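Local coordinates for protein uridylate kinase (Archaeoglobus fulgidus, PDB 2IJ9) that probably catalyses the reversible ATP-dependent phosphorylation of UMP to UDP, a step of de novo pyrimidine nucleotide synthesis on the way to CTP, at residues V3-G8 with V131-T136; Y196-T201 with E212-V217; F36-G41 with V105-T110; I127-F132 with S191-Y196; A69-A74 with V88-M93. The protein carries 1 engineered substitution. One frame throughout, in Å; residues are numbered along the deposited sequence.

Interaction 1 of 5, residues V3-G8 with V131-T136; sequences VVLSLG and VFINAT
Phe132 turns the edge of its ring toward Val4 and Ser6 of the neighbouring parallel strand. Its CD1 stands 3.8 Å from Val4 CG1, and the carbonyl oxygen of Val4 lies at the same edge, in the ring plane. One atom further round, Phe132 CE1 meets Ser6 CB at 3.8 Å. CG of Phe132 is anti to the backbone N (chi1 177°), beside its own carbonyl carbon, and from there the ring leans across to the other strand. On the opposite face of the sheet the partners are aliphatic. Val3 packs through both branches, CG1 on Ile133 CD1 at 3.7 Å and CG2 alongside Val131 CG1; the side chains of Leu5 and Ile133 cross, with Leu5 CD1 3.9 Å from Ile133 CG2 and also reaching Ala135 CB.

Beneath the side chains runs an in-register parallel ladder. Val4 N donates to Val131 O and Ile133 N to Val4 O; Ser6 N then donates to Ile133 O at 2.8 Å, and a weak bond from Ala135 N to Ser6 O ends the series. These are two central strands of the mainly parallel sheet of the amino acid kinase fold. The backbones of Val3, Leu5 and Leu7 face the other way and bond to strand 34-39. Helix 117-126 lies over the Val4, Ser6 and Phe132 face through Ala120, whereas Ile205 of helix 202-209 packs on Leu5 and Ala135. Ser6 OG makes a weak hydrogen bond to the carbonyl of Thr116, a predicted UMP-binding residue. Beyond the ladder, Gly8 leads into Gly9 and Ser10, which, like Thr136, are predicted to bind ATP.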
# COMPACT_ATOMS: atom_id res chain seq x y z
N VAL B 3 -8.62 20.13 -22.80
CA VAL B 3 -8.83 18.74 -22.38
C VAL B 3 -9.18 18.64 -20.91
O VAL B 3 -8.47 19.20 -20.05
CB VAL B 3 -7.56 17.90 -22.58
CG1 VAL B 3 -7.87 16.43 -22.33
CG2 VAL B 3 -7.00 18.11 -23.97
N VAL B 4 -10.27 17.93 -20.63
CA VAL B 4 -10.51 17.42 -19.28
C VAL B 4 -10.14 15.94 -19.27
O VAL B 4 -10.71 15.14 -20.02
CB VAL B 4 -11.99 17.58 -18.82
CG1 VAL B 4 -12.22 16.96 -17.42
CG2 VAL B 4 -12.39 19.03 -18.81
N LEU B 5 -9.16 15.58 -18.44
CA LEU B 5 -8.77 14.19 -18.25
C LEU B 5 -9.28 13.69 -16.91
O LEU B 5 -9.17 14.39 -15.89
CB LEU B 5 -7.25 14.04 -18.31
CG LEU B 5 -6.67 12.66 -18.05
CD1 LEU B 5 -7.26 11.68 -19.04
CD2 LEU B 5 -5.14 12.69 -18.12
N SER B 6 -9.81 12.49 -16.91
CA SER B 6 -10.28 11.90 -15.66
C SER B 6 -9.45 10.66 -15.31
O SER B 6 -9.46 9.67 -16.03
CB SER B 6 -11.76 11.54 -15.77
OG SER B 6 -12.41 11.63 -14.51
N LEU B 7 -8.72 10.73 -14.20
CA LEU B 7 -8.02 9.58 -13.68
C LEU B 7 -8.74 9.06 -12.45
O LEU B 7 -8.74 9.70 -11.41
CB LEU B 7 -6.59 9.97 -13.32
CG LEU B 7 -5.76 10.50 -14.47
CD1 LEU B 7 -4.62 11.31 -13.91
CD2 LEU B 7 -5.24 9.34 -15.30
N GLY B 8 -9.38 7.90 -12.59
CA GLY B 8 -10.19 7.32 -11.52
C GLY B 8 -9.40 6.61 -10.44
O GLY B 8 -8.17 6.75 -10.35
N VAL B 131 -12.67 18.44 -25.26
CA VAL B 131 -12.69 16.99 -25.17
C VAL B 131 -12.60 16.51 -23.72
O VAL B 131 -11.71 16.93 -22.96
CB VAL B 131 -11.60 16.33 -26.10
CG1 VAL B 131 -10.17 16.81 -25.74
CG2 VAL B 131 -11.70 14.81 -26.10
N PHE B 132 -13.55 15.64 -23.36
CA PHE B 132 -13.53 14.97 -22.07
C PHE B 132 -13.00 13.54 -22.19
O PHE B 132 -13.69 12.65 -22.68
CB PHE B 132 -14.94 14.95 -21.47
CG PHE B 132 -15.05 14.21 -20.17
CD1 PHE B 132 -13.96 14.10 -19.30
CD2 PHE B 132 -16.26 13.64 -19.79
CE1 PHE B 132 -14.07 13.41 -18.11
CE2 PHE B 132 -16.38 12.97 -18.58
CZ PHE B 132 -15.29 12.86 -17.74
N ILE B 133 -11.77 13.33 -21.72
CA ILE B 133 -11.14 12.02 -21.76
C ILE B 133 -11.24 11.30 -20.41
O ILE B 133 -10.59 11.67 -19.42
CB ILE B 133 -9.67 12.14 -22.20
CG1 ILE B 133 -9.60 12.91 -23.52
CG2 ILE B 133 -9.04 10.75 -22.34
CD1 ILE B 133 -8.20 13.11 -24.03
N ASN B 134 -12.08 10.27 -20.37
CA ASN B 134 -12.33 9.52 -19.15
C ASN B 134 -11.47 8.24 -19.04
O ASN B 134 -11.89 7.15 -19.47
CB ASN B 134 -13.84 9.21 -19.03
CG ASN B 134 -14.20 8.59 -17.71
OD1 ASN B 134 -13.58 8.88 -16.68
ND2 ASN B 134 -15.20 7.73 -17.73
N ALA B 135 -10.27 8.37 -18.47
CA ALA B 135 -9.32 7.27 -18.39
C ALA B 135 -9.64 6.31 -17.26
O ALA B 135 -9.28 6.55 -16.11
CB ALA B 135 -7.93 7.81 -18.21
N THR B 136 -10.32 5.22 -17.60
CA THR B 136 -10.71 4.20 -16.64
C THR B 136 -9.83 2.93 -16.74
O THR B 136 -8.84 2.91 -17.49
CB THR B 136 -12.25 3.89 -16.73
OG1 THR B 136 -12.61 2.85 -15.82
CG2 THR B 136 -12.66 3.50 -18.15

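Interaction 2 of 5, residues Y196-T201 with E212-V217; sequences YVILGT and EAVGTV
Tyr196 stretches its ring beside Val217, the two side chains pointing the same way, and ends on the backbone of Glu212. Val217 CG1 sits over one face of the Tyr196 ring in a CH-pi contact, 4.2 Å from the ring centroid and displaced toward the rim, while Val217 CG2 touches CE2 of the same ring. Val214 crosses the tyrosine at about a right angle, its CG2 being 3.6 Å from Tyr196 CE2. At the ring edge, in plane, lies the carbonyl oxygen of Glu212, to which Tyr196 OH donates a hydrogen bond of 3.2 Å. The phenol thus spans from its strand to the loop that leads back into the next one, and its hydroxyl finds an acceptor in the main chain there.

Val197 and Thr216 form the backbone core of the contact, an antiparallel hydrogen-bonded pair. Val197 N donates to Thr216 O at 3.0 Å, and Thr216 N returns a bond of 3.1 Å to Val197 O. Both side chains turn to the sheet face away from Tyr196; there Thr216 OG1 is hydrogen-bonded to Val141 N and Tyr155 O. Gly215, with positive phi (36°), brings its CA to 3.4 Å from Val197 O, a CA-H...O contact. Ile198 CG2 fills in against Val214 CB at 3.9 Å.

Helix 202-209 connects the two segments, and its Lys207 and Ala208 pack on Val214 and Tyr196. Strand 216-218 pairs antiparallel with 195-199 where the run of parallel strands ends, on the C-terminal side of the amino acid kinase fold, where members of the family typically bind ATP.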
# COMPACT_ATOMS: atom_id res chain seq x y z
N TYR B 196 -14.42 10.51 -24.40
CA TYR B 196 -13.77 9.24 -24.58
C TYR B 196 -13.95 8.43 -23.30
O TYR B 196 -13.98 9.00 -22.20
CB TYR B 196 -12.28 9.44 -24.87
CG TYR B 196 -11.99 9.83 -26.29
CD1 TYR B 196 -12.16 11.14 -26.73
CD2 TYR B 196 -11.54 8.88 -27.21
CE1 TYR B 196 -11.89 11.50 -28.04
CE2 TYR B 196 -11.26 9.23 -28.52
CZ TYR B 196 -11.44 10.53 -28.93
OH TYR B 196 -11.17 10.88 -30.24
N VAL B 197 -14.10 7.12 -23.46
CA VAL B 197 -14.09 6.20 -22.33
C VAL B 197 -13.02 5.15 -22.62
O VAL B 197 -13.17 4.35 -23.55
CB VAL B 197 -15.47 5.54 -22.13
CG1 VAL B 197 -15.37 4.40 -21.11
CG2 VAL B 197 -16.49 6.59 -21.69
N ILE B 198 -11.92 5.17 -21.88
CA ILE B 198 -10.76 4.41 -22.32
C ILE B 198 -10.01 3.68 -21.20
O ILE B 198 -10.16 4.01 -20.03
CB ILE B 198 -9.77 5.30 -23.12
CG1 ILE B 198 -9.26 6.46 -22.26
CG2 ILE B 198 -10.43 5.77 -24.42
CD1 ILE B 198 -7.96 7.08 -22.77
N LEU B 199 -9.22 2.68 -21.58
CA LEU B 199 -8.25 2.13 -20.67
C LEU B 199 -7.13 3.15 -20.44
O LEU B 199 -6.37 3.51 -21.35
CB LEU B 199 -7.73 0.79 -21.20
CG LEU B 199 -6.90 0.03 -20.16
CD1 LEU B 199 -7.39 -1.41 -20.04
CD2 LEU B 199 -5.38 0.12 -20.44
N GLY B 200 -7.06 3.64 -19.21
CA GLY B 200 -6.17 4.72 -18.85
C GLY B 200 -4.70 4.37 -18.92
O GLY B 200 -4.10 4.00 -17.91
N THR B 201 -4.12 4.47 -20.11
CA THR B 201 -2.68 4.38 -20.24
C THR B 201 -2.21 5.56 -21.06
O THR B 201 -2.90 5.98 -22.00
CB THR B 201 -2.26 3.04 -20.88
OG1 THR B 201 -0.93 3.16 -21.40
CG2 THR B 201 -3.20 2.66 -22.00
N GLU B 212 -8.42 10.09 -32.06
CA GLU B 212 -8.34 8.82 -32.78
C GLU B 212 -9.31 7.76 -32.24
O GLU B 212 -10.07 8.02 -31.30
CB GLU B 212 -6.91 8.28 -32.74
CG GLU B 212 -5.86 9.32 -33.10
CD GLU B 212 -4.44 8.80 -32.97
OE1 GLU B 212 -4.27 7.57 -32.85
OE2 GLU B 212 -3.51 9.64 -33.00
N ALA B 213 -9.27 6.58 -32.85
CA ALA B 213 -10.09 5.46 -32.39
C ALA B 213 -9.45 4.82 -31.17
O ALA B 213 -8.51 4.03 -31.27
CB ALA B 213 -10.28 4.42 -33.51
N VAL B 214 -9.96 5.21 -30.00
CA VAL B 214 -9.67 4.53 -28.74
C VAL B 214 -10.98 4.31 -27.99
O VAL B 214 -11.94 5.08 -28.15
CB VAL B 214 -8.62 5.27 -27.85
CG1 VAL B 214 -7.23 4.76 -28.13
CG2 VAL B 214 -8.68 6.76 -28.08
N GLY B 215 -11.00 3.25 -27.21
CA GLY B 215 -12.15 2.85 -26.43
C GLY B 215 -13.49 3.09 -27.06
O GLY B 215 -13.82 2.56 -28.13
N THR B 216 -14.27 3.92 -26.40
CA THR B 216 -15.58 4.29 -26.86
C THR B 216 -15.59 5.80 -27.03
O THR B 216 -15.41 6.55 -26.05
CB THR B 216 -16.65 3.87 -25.83
OG1 THR B 216 -16.63 2.44 -25.67
CG2 THR B 216 -18.06 4.36 -26.25
N VAL B 217 -15.75 6.25 -28.27
CA VAL B 217 -15.89 7.67 -28.53
C VAL B 217 -17.37 8.02 -28.41
O VAL B 217 -18.23 7.23 -28.80
CB VAL B 217 -15.33 8.09 -29.90
CG1 VAL B 217 -15.15 9.61 -29.95
CG2 VAL B 217 -14.00 7.39 -30.19

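Interaction 3 of 5, residues F36-G41 with V105-T110; sequences FVVVGG and VVMGGT. With SO4 (sulfate ion), chain D.
The ring of Phe36 meets Val105 at a slant, its CD1 lying 4.3 Å from Val105 CB; beyond the two segments, Ser99, Leu123 and Ile127 also touch this aromatic side chain. Val38 and Met107 extend the same face of the sheet. They lie side by side, pointing the same way, with Val38 CG2 at 4.0 Å from Met107 CG. The first torsion of Met107 (chi1 64°) puts CG between the backbone N and the carbonyl carbon, where it meets that methyl. On the other face, Val39 and Val106 cross at about a right angle and touch by their CG1 methyls at 3.8 Å, while Val37 CB rests against Val106 CG2.

Three hydrogen bonds hold the parallel strands in register. Val37 N donates to Val105 O at 2.7 Å, Met107 N to Val37 O at 2.8 Å, and Val39 N to Met107 O at 3.1 Å. Past this last bond the chains part, each into a glycine-rich loop. In the first, Gly41 N donates to sulfate O2 at 2.6 Å, and Gly42 N binds the same ion. The sulfate probably came from the crystallisation liquor, yet its position is consistent with a site for a nucleotide phosphate, since Gly41 is predicted to bind UMP and Gly42 ATP. The other loop runs into Thr110, also predicted to bind UMP.

Strand 104-107 is the outermost on this side of the chain's sheet, and strand 34-39 is bonded on its far side to strand 2-7. Helix 59-80 packs on Val37, Val39 and Val106. On the other face, helix 92-99 touches Phe36, Val105 and Met107, and helix 117-126 touches Phe36, Val38 and Met107.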
# COMPACT_ATOMS: atom_id res chain seq x y z
N PHE B 36 -6.94 20.01 -17.95
CA PHE B 36 -7.43 19.89 -16.60
C PHE B 36 -7.38 18.42 -16.23
O PHE B 36 -7.72 17.56 -17.04
CB PHE B 36 -8.87 20.39 -16.53
CG PHE B 36 -9.01 21.87 -16.77
CD1 PHE B 36 -9.43 22.72 -15.75
CD2 PHE B 36 -8.73 22.41 -18.03
CE1 PHE B 36 -9.56 24.07 -15.98
CE2 PHE B 36 -8.86 23.76 -18.25
CZ PHE B 36 -9.28 24.59 -17.23
N VAL B 37 -6.93 18.13 -15.01
CA VAL B 37 -6.89 16.76 -14.52
C VAL B 37 -7.71 16.60 -13.24
O VAL B 37 -7.50 17.33 -12.27
CB VAL B 37 -5.47 16.31 -14.22
CG1 VAL B 37 -5.48 14.86 -13.77
CG2 VAL B 37 -4.58 16.45 -15.45
N VAL B 38 -8.62 15.64 -13.24
CA VAL B 38 -9.37 15.30 -12.03
C VAL B 38 -9.01 13.89 -11.51
O VAL B 38 -9.44 12.87 -12.06
CB VAL B 38 -10.88 15.37 -12.28
CG1 VAL B 38 -11.66 15.12 -10.98
CG2 VAL B 38 -11.25 16.70 -12.91
N VAL B 39 -8.25 13.84 -10.42
CA VAL B 39 -7.88 12.57 -9.83
C VAL B 39 -8.93 12.09 -8.82
O VAL B 39 -9.67 12.87 -8.23
CB VAL B 39 -6.51 12.67 -9.14
CG1 VAL B 39 -5.54 13.56 -9.95
CG2 VAL B 39 -6.67 13.21 -7.75
N GLY B 40 -8.99 10.78 -8.62
CA GLY B 40 -9.93 10.20 -7.68
C GLY B 40 -9.24 9.64 -6.46
O GLY B 40 -8.01 9.70 -6.35
N GLY B 41 -10.02 9.10 -5.53
CA GLY B 41 -9.49 8.68 -4.24
C GLY B 41 -8.64 7.43 -4.19
O GLY B 41 -7.77 7.29 -3.31
N VAL B 105 -3.98 22.22 -14.74
CA VAL B 105 -4.60 22.32 -13.44
C VAL B 105 -5.02 20.92 -13.03
O VAL B 105 -5.54 20.16 -13.84
CB VAL B 105 -5.80 23.28 -13.47
CG1 VAL B 105 -6.50 23.32 -12.10
CG2 VAL B 105 -5.32 24.66 -13.85
N VAL B 106 -4.74 20.57 -11.79
CA VAL B 106 -5.05 19.25 -11.26
C VAL B 106 -5.86 19.39 -9.99
O VAL B 106 -5.39 19.97 -9.01
CB VAL B 106 -3.76 18.46 -10.91
CG1 VAL B 106 -4.11 17.08 -10.42
CG2 VAL B 106 -2.80 18.38 -12.11
N MET B 107 -7.07 18.85 -10.00
CA MET B 107 -7.93 18.92 -8.82
C MET B 107 -8.47 17.58 -8.33
O MET B 107 -8.53 16.60 -9.08
CB MET B 107 -9.11 19.86 -9.09
CG MET B 107 -10.06 19.39 -10.17
SD MET B 107 -11.18 20.73 -10.54
CE MET B 107 -11.95 20.83 -8.93
N GLY B 108 -8.88 17.57 -7.07
CA GLY B 108 -9.53 16.41 -6.49
C GLY B 108 -11.01 16.55 -6.72
O GLY B 108 -11.43 16.97 -7.80
N GLY B 109 -11.80 16.19 -5.71
CA GLY B 109 -13.25 16.39 -5.72
C GLY B 109 -13.61 17.82 -5.35
O GLY B 109 -12.75 18.62 -4.97
N THR B 110 -14.90 18.14 -5.48
CA THR B 110 -15.44 19.42 -5.02
C THR B 110 -16.64 19.20 -4.11
O THR B 110 -16.49 19.13 -2.89
CB THR B 110 -15.83 20.34 -6.18
OG1 THR B 110 -16.78 19.68 -7.02
CG2 THR B 110 -14.63 20.69 -7.01
S SO4 D . -12.40 7.20 -7.29
O1 SO4 D . -11.69 7.58 -8.50
O2 SO4 D . -12.40 8.31 -6.34
O3 SO4 D . -13.79 6.88 -7.65
O4 SO4 D . -11.75 6.06 -6.66

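Interaction 4 of 5, residues I127-F132 with S191-Y196; sequences IKADVF and SKIKTY
Ile193 pushes its branched side chain up against the turn at Ala129, where the chain bends before entering its strand. Three of its carbons gather round one carbonyl oxygen: CG2, CG1 and CD1 of Ile193 all lie within 4 Å of Ala129 O. CG2, anti to the backbone N, also faces Phe132 CB at 4.4 Å, and CD1 looks onto the methyl of Ala129, so the isoleucine fills the hollow between the turn and the start of the strand. Further on, Thr195 lies alongside Phe132, its CG2 being 3.7 Å from Phe132 CD2. Thr195 OG1 turns back instead and donates to Ile193 O at 2.9 Å. On the opposite face, Val131 CG2 meets the edge of the Tyr196 ring, 3.8 Å from Tyr196 CD1.

Two backbone bonds fix the parallel pairing: Phe132 N to Lys194 O at 2.9 Å and Tyr196 N to Phe132 O at 2.8 Å. Both strands are entered from helices. Helix 117-126 ends in a Schellman motif with Lys128, of positive phi, as its C-prime residue; Lys192, likewise of positive phi, is where the chain leaves helix 182-191. Ala124 of helix 117-126 touches both Ala129 and Ile193. Two helix-to-strand turns thus nest at the same end of the sheet, as befits the alternating helices and parallel strands of a three-layer alpha-beta-alpha sandwich, the amino acid kinase fold.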
# COMPACT_ATOMS: atom_id res chain seq x y z
N ILE B 127 -16.25 24.84 -18.07
CA ILE B 127 -15.21 25.56 -18.78
C ILE B 127 -15.32 25.44 -20.29
O ILE B 127 -14.42 25.89 -21.00
CB ILE B 127 -13.83 25.06 -18.36
CG1 ILE B 127 -13.66 23.59 -18.78
CG2 ILE B 127 -13.65 25.27 -16.87
CD1 ILE B 127 -12.23 23.14 -19.07
N LYS B 128 -16.42 24.85 -20.77
CA LYS B 128 -16.63 24.56 -22.21
C LYS B 128 -15.44 23.82 -22.80
O LYS B 128 -14.64 24.40 -23.55
CB LYS B 128 -16.90 25.85 -23.01
CG LYS B 128 -18.36 26.31 -23.02
CD LYS B 128 -18.68 27.23 -21.83
CE LYS B 128 -20.18 27.46 -21.67
NZ LYS B 128 -20.93 26.23 -21.23
N ALA B 129 -15.30 22.54 -22.43
CA ALA B 129 -14.10 21.80 -22.81
C ALA B 129 -14.24 21.26 -24.22
O ALA B 129 -15.36 20.97 -24.66
CB ALA B 129 -13.83 20.68 -21.84
N ASP B 130 -13.11 21.15 -24.92
CA ASP B 130 -13.07 20.60 -26.28
C ASP B 130 -13.23 19.09 -26.28
O ASP B 130 -13.85 18.53 -27.18
CB ASP B 130 -11.76 20.97 -26.96
CG ASP B 130 -11.63 22.45 -27.21
OD1 ASP B 130 -10.50 22.97 -27.14
OD2 ASP B 130 -12.66 23.10 -27.48
N VAL B 131 -12.67 18.44 -25.26
CA VAL B 131 -12.69 16.99 -25.17
C VAL B 131 -12.60 16.51 -23.72
O VAL B 131 -11.71 16.93 -22.96
CB VAL B 131 -11.60 16.33 -26.10
CG1 VAL B 131 -10.17 16.81 -25.74
CG2 VAL B 131 -11.70 14.81 -26.10
N PHE B 132 -13.55 15.64 -23.36
CA PHE B 132 -13.53 14.97 -22.07
C PHE B 132 -13.00 13.54 -22.19
O PHE B 132 -13.69 12.65 -22.68
CB PHE B 132 -14.94 14.95 -21.47
CG PHE B 132 -15.05 14.21 -20.17
CD1 PHE B 132 -13.96 14.10 -19.30
CD2 PHE B 132 -16.26 13.64 -19.79
CE1 PHE B 132 -14.07 13.41 -18.11
CE2 PHE B 132 -16.38 12.97 -18.58
CZ PHE B 132 -15.29 12.86 -17.74
N SER B 191 -24.03 18.62 -22.19
CA SER B 191 -22.86 19.42 -22.59
C SER B 191 -22.50 19.27 -24.06
O SER B 191 -21.83 20.15 -24.62
CB SER B 191 -21.65 19.06 -21.72
OG SER B 191 -21.12 17.79 -22.08
N LYS B 192 -22.91 18.16 -24.66
CA LYS B 192 -22.59 17.84 -26.05
C LYS B 192 -21.08 17.92 -26.33
O LYS B 192 -20.66 18.27 -27.44
CB LYS B 192 -23.38 18.75 -27.01
CG LYS B 192 -24.90 18.77 -26.74
CD LYS B 192 -25.66 19.67 -27.72
CE LYS B 192 -25.56 21.14 -27.33
NZ LYS B 192 -26.30 22.01 -28.28
N ILE B 193 -20.29 17.60 -25.31
CA ILE B 193 -18.83 17.60 -25.40
C ILE B 193 -18.29 16.21 -25.77
O ILE B 193 -18.63 15.20 -25.12
CB ILE B 193 -18.19 18.09 -24.07
CG1 ILE B 193 -18.66 19.50 -23.75
CG2 ILE B 193 -16.67 18.06 -24.13
CD1 ILE B 193 -18.10 20.06 -22.47
N LYS B 194 -17.45 16.17 -26.81
CA LYS B 194 -16.85 14.92 -27.30
C LYS B 194 -16.10 14.20 -26.18
O LYS B 194 -15.09 14.69 -25.66
CB LYS B 194 -15.89 15.19 -28.46
CG LYS B 194 -15.47 13.94 -29.23
CD LYS B 194 -14.03 14.09 -29.72
CE LYS B 194 -13.69 13.10 -30.84
NZ LYS B 194 -14.05 13.61 -32.20
N THR B 195 -16.62 13.02 -25.83
CA THR B 195 -16.10 12.22 -24.73
C THR B 195 -15.37 10.96 -25.20
O THR B 195 -15.63 10.43 -26.29
CB THR B 195 -17.23 11.90 -23.71
OG1 THR B 195 -17.77 13.14 -23.22
CG2 THR B 195 -16.70 11.11 -22.51
N TYR B 196 -14.42 10.51 -24.40
CA TYR B 196 -13.77 9.24 -24.58
C TYR B 196 -13.95 8.43 -23.30
O TYR B 196 -13.98 9.00 -22.20
CB TYR B 196 -12.28 9.44 -24.87
CG TYR B 196 -11.99 9.83 -26.29
CD1 TYR B 196 -12.16 11.14 -26.73
CD2 TYR B 196 -11.54 8.88 -27.21
CE1 TYR B 196 -11.89 11.50 -28.04
CE2 TYR B 196 -11.26 9.23 -28.52
CZ TYR B 196 -11.44 10.53 -28.93
OH TYR B 196 -11.17 10.88 -30.24

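Interaction 5 of 5, residues A69-A74 with V88-M93; sequences ATRLNA and VPVDFM
Helix 59-80 meets the loop leading into helix 92-99 beside the edge strand 104-107, with Arg71 laid across Val88 and Val90. Arg71 and Val88 carry the larger part of the contact. The arginine chain bends at chi2 (-96°), and CD of Arg71 comes to 3.7 Å from Val88 CG1. Further out, the flat guanidinium has Val90 CG2 over one face: this methyl is 3.2 Å from Arg71 NH2 and 3.5 Å from Arg71 CZ. Three residues on along the helix, Ala74 CB faces the other branch of Val88, CG2, at 4.2 Å. The two branches of Val88 thus meet Arg71 CD and Ala74 CB respectively.

Past Val90 the loop reaches Asp91, the N-cap of helix 92-99, whose OD1 accepts a hydrogen bond from Glu94 N. Pro89 packs on Val105 and Met107 of the edge strand, as Ala74 does on Val106.

No hydrogen bond joins the two segments. What Arg71 offers the valines is van der Waals contact, through its aliphatic chain and one face of the guanidinium, while its polar NE makes a weak hydrogen bond to Gly109 O. Gly109 directly precedes Thr110, the first of a run of predicted UMP-binding residues, so the same side chain packs against the valine loop with its carbons and bonds to the edge of the predicted nucleotide loop with its nitrogen.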
# COMPACT_ATOMS: atom_id res chain seq x y z
N ALA B 69 -8.63 12.83 0.54
CA ALA B 69 -7.85 11.82 -0.15
C ALA B 69 -7.60 12.14 -1.63
O ALA B 69 -6.45 12.11 -2.10
CB ALA B 69 -8.53 10.48 -0.01
N THR B 70 -8.67 12.47 -2.36
CA THR B 70 -8.51 12.81 -3.75
C THR B 70 -7.47 13.92 -3.86
O THR B 70 -6.54 13.82 -4.64
CB THR B 70 -9.85 13.22 -4.43
OG1 THR B 70 -10.37 14.40 -3.81
CG2 THR B 70 -10.87 12.13 -4.30
N ARG B 71 -7.62 14.95 -3.03
CA ARG B 71 -6.75 16.13 -3.07
C ARG B 71 -5.29 15.74 -2.85
O ARG B 71 -4.39 16.30 -3.47
CB ARG B 71 -7.16 17.15 -2.01
CG ARG B 71 -8.62 17.55 -2.02
CD ARG B 71 -8.85 18.82 -2.78
NE ARG B 71 -10.27 19.15 -2.83
CZ ARG B 71 -10.92 19.75 -1.84
NH1 ARG B 71 -10.28 20.08 -0.73
NH2 ARG B 71 -12.21 20.02 -1.97
N LEU B 72 -5.07 14.77 -1.96
CA LEU B 72 -3.74 14.26 -1.66
C LEU B 72 -3.12 13.53 -2.86
O LEU B 72 -1.97 13.79 -3.22
CB LEU B 72 -3.81 13.32 -0.45
CG LEU B 72 -2.47 12.93 0.19
CD1 LEU B 72 -1.41 14.04 0.12
CD2 LEU B 72 -2.74 12.54 1.60
N ASN B 73 -3.88 12.63 -3.46
CA ASN B 73 -3.46 12.02 -4.70
C ASN B 73 -3.11 13.09 -5.72
O ASN B 73 -2.10 12.99 -6.43
CB ASN B 73 -4.57 11.13 -5.23
CG ASN B 73 -4.79 9.94 -4.36
OD1 ASN B 73 -5.92 9.51 -4.15
ND2 ASN B 73 -3.70 9.40 -3.83
N ALA B 74 -3.95 14.12 -5.78
CA ALA B 74 -3.77 15.17 -6.75
C ALA B 74 -2.44 15.89 -6.53
O ALA B 74 -1.71 16.17 -7.50
CB ALA B 74 -4.90 16.13 -6.66
N VAL B 88 -3.91 22.94 -5.39
CA VAL B 88 -5.03 22.11 -5.78
C VAL B 88 -6.32 22.92 -5.61
O VAL B 88 -6.71 23.23 -4.48
CB VAL B 88 -5.11 20.81 -4.94
CG1 VAL B 88 -6.38 20.02 -5.26
CG2 VAL B 88 -3.91 19.94 -5.18
N PRO B 89 -6.99 23.27 -6.73
CA PRO B 89 -8.26 23.98 -6.63
C PRO B 89 -9.30 23.18 -5.89
O PRO B 89 -9.31 21.95 -5.97
CB PRO B 89 -8.70 24.14 -8.08
CG PRO B 89 -7.91 23.19 -8.84
CD PRO B 89 -6.61 23.04 -8.13
N VAL B 90 -10.18 23.90 -5.20
CA VAL B 90 -11.17 23.31 -4.31
C VAL B 90 -12.56 23.50 -4.91
O VAL B 90 -13.56 22.99 -4.38
CB VAL B 90 -11.05 23.97 -2.93
CG1 VAL B 90 -11.59 25.39 -2.97
CG2 VAL B 90 -11.75 23.16 -1.87
N ASP B 91 -12.60 24.24 -6.02
CA ASP B 91 -13.81 24.49 -6.82
C ASP B 91 -13.44 24.92 -8.24
O ASP B 91 -12.30 25.28 -8.51
CB ASP B 91 -14.74 25.53 -6.15
CG ASP B 91 -14.17 26.94 -6.16
OD1 ASP B 91 -13.87 27.48 -7.25
OD2 ASP B 91 -14.05 27.54 -5.07
N PHE B 92 -14.42 24.89 -9.13
CA PHE B 92 -14.15 25.06 -10.55
C PHE B 92 -13.70 26.48 -10.87
O PHE B 92 -12.89 26.67 -11.76
CB PHE B 92 -15.38 24.69 -11.39
CG PHE B 92 -15.99 23.34 -11.06
CD1 PHE B 92 -16.12 22.38 -12.04
CD2 PHE B 92 -16.47 23.06 -9.79
CE1 PHE B 92 -16.68 21.14 -11.77
CE2 PHE B 92 -17.02 21.82 -9.51
CZ PHE B 92 -17.13 20.86 -10.51
N MET B 93 -14.24 27.47 -10.16
CA MET B 93 -13.86 28.86 -10.42
C MET B 93 -12.36 28.99 -10.18
O MET B 93 -11.64 29.44 -11.06
CB MET B 93 -14.65 29.83 -9.55
CG MET B 93 -16.09 29.99 -9.95
SD MET B 93 -17.22 29.90 -8.54
CE MET B 93 -18.76 29.56 -9.37

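How the interactions relate
From the N terminus, strand 2-7 opens interaction 1, which closes only at strand 131-136. Within that long loop lies interaction 3, joining strands 34-39 and 104-107, and within interaction 3 lies interaction 5, between helix 59-80 and the approach to helix 92-99; the three are nested. Interaction 4 begins at the end of this unit, sharing Val131 and Phe132 with interaction 1, and closes at residues 191-196. Interaction 2 starts from the shared Tyr196 and adds strand 216-218 after a short helical connection. Interactions 3, 1, 4 and 2 each join neighbouring strands of one sheet, the pairing of 34-39 with 2-7 connecting 3 to 1, whereas interaction 5 packs against its 104-107 edge.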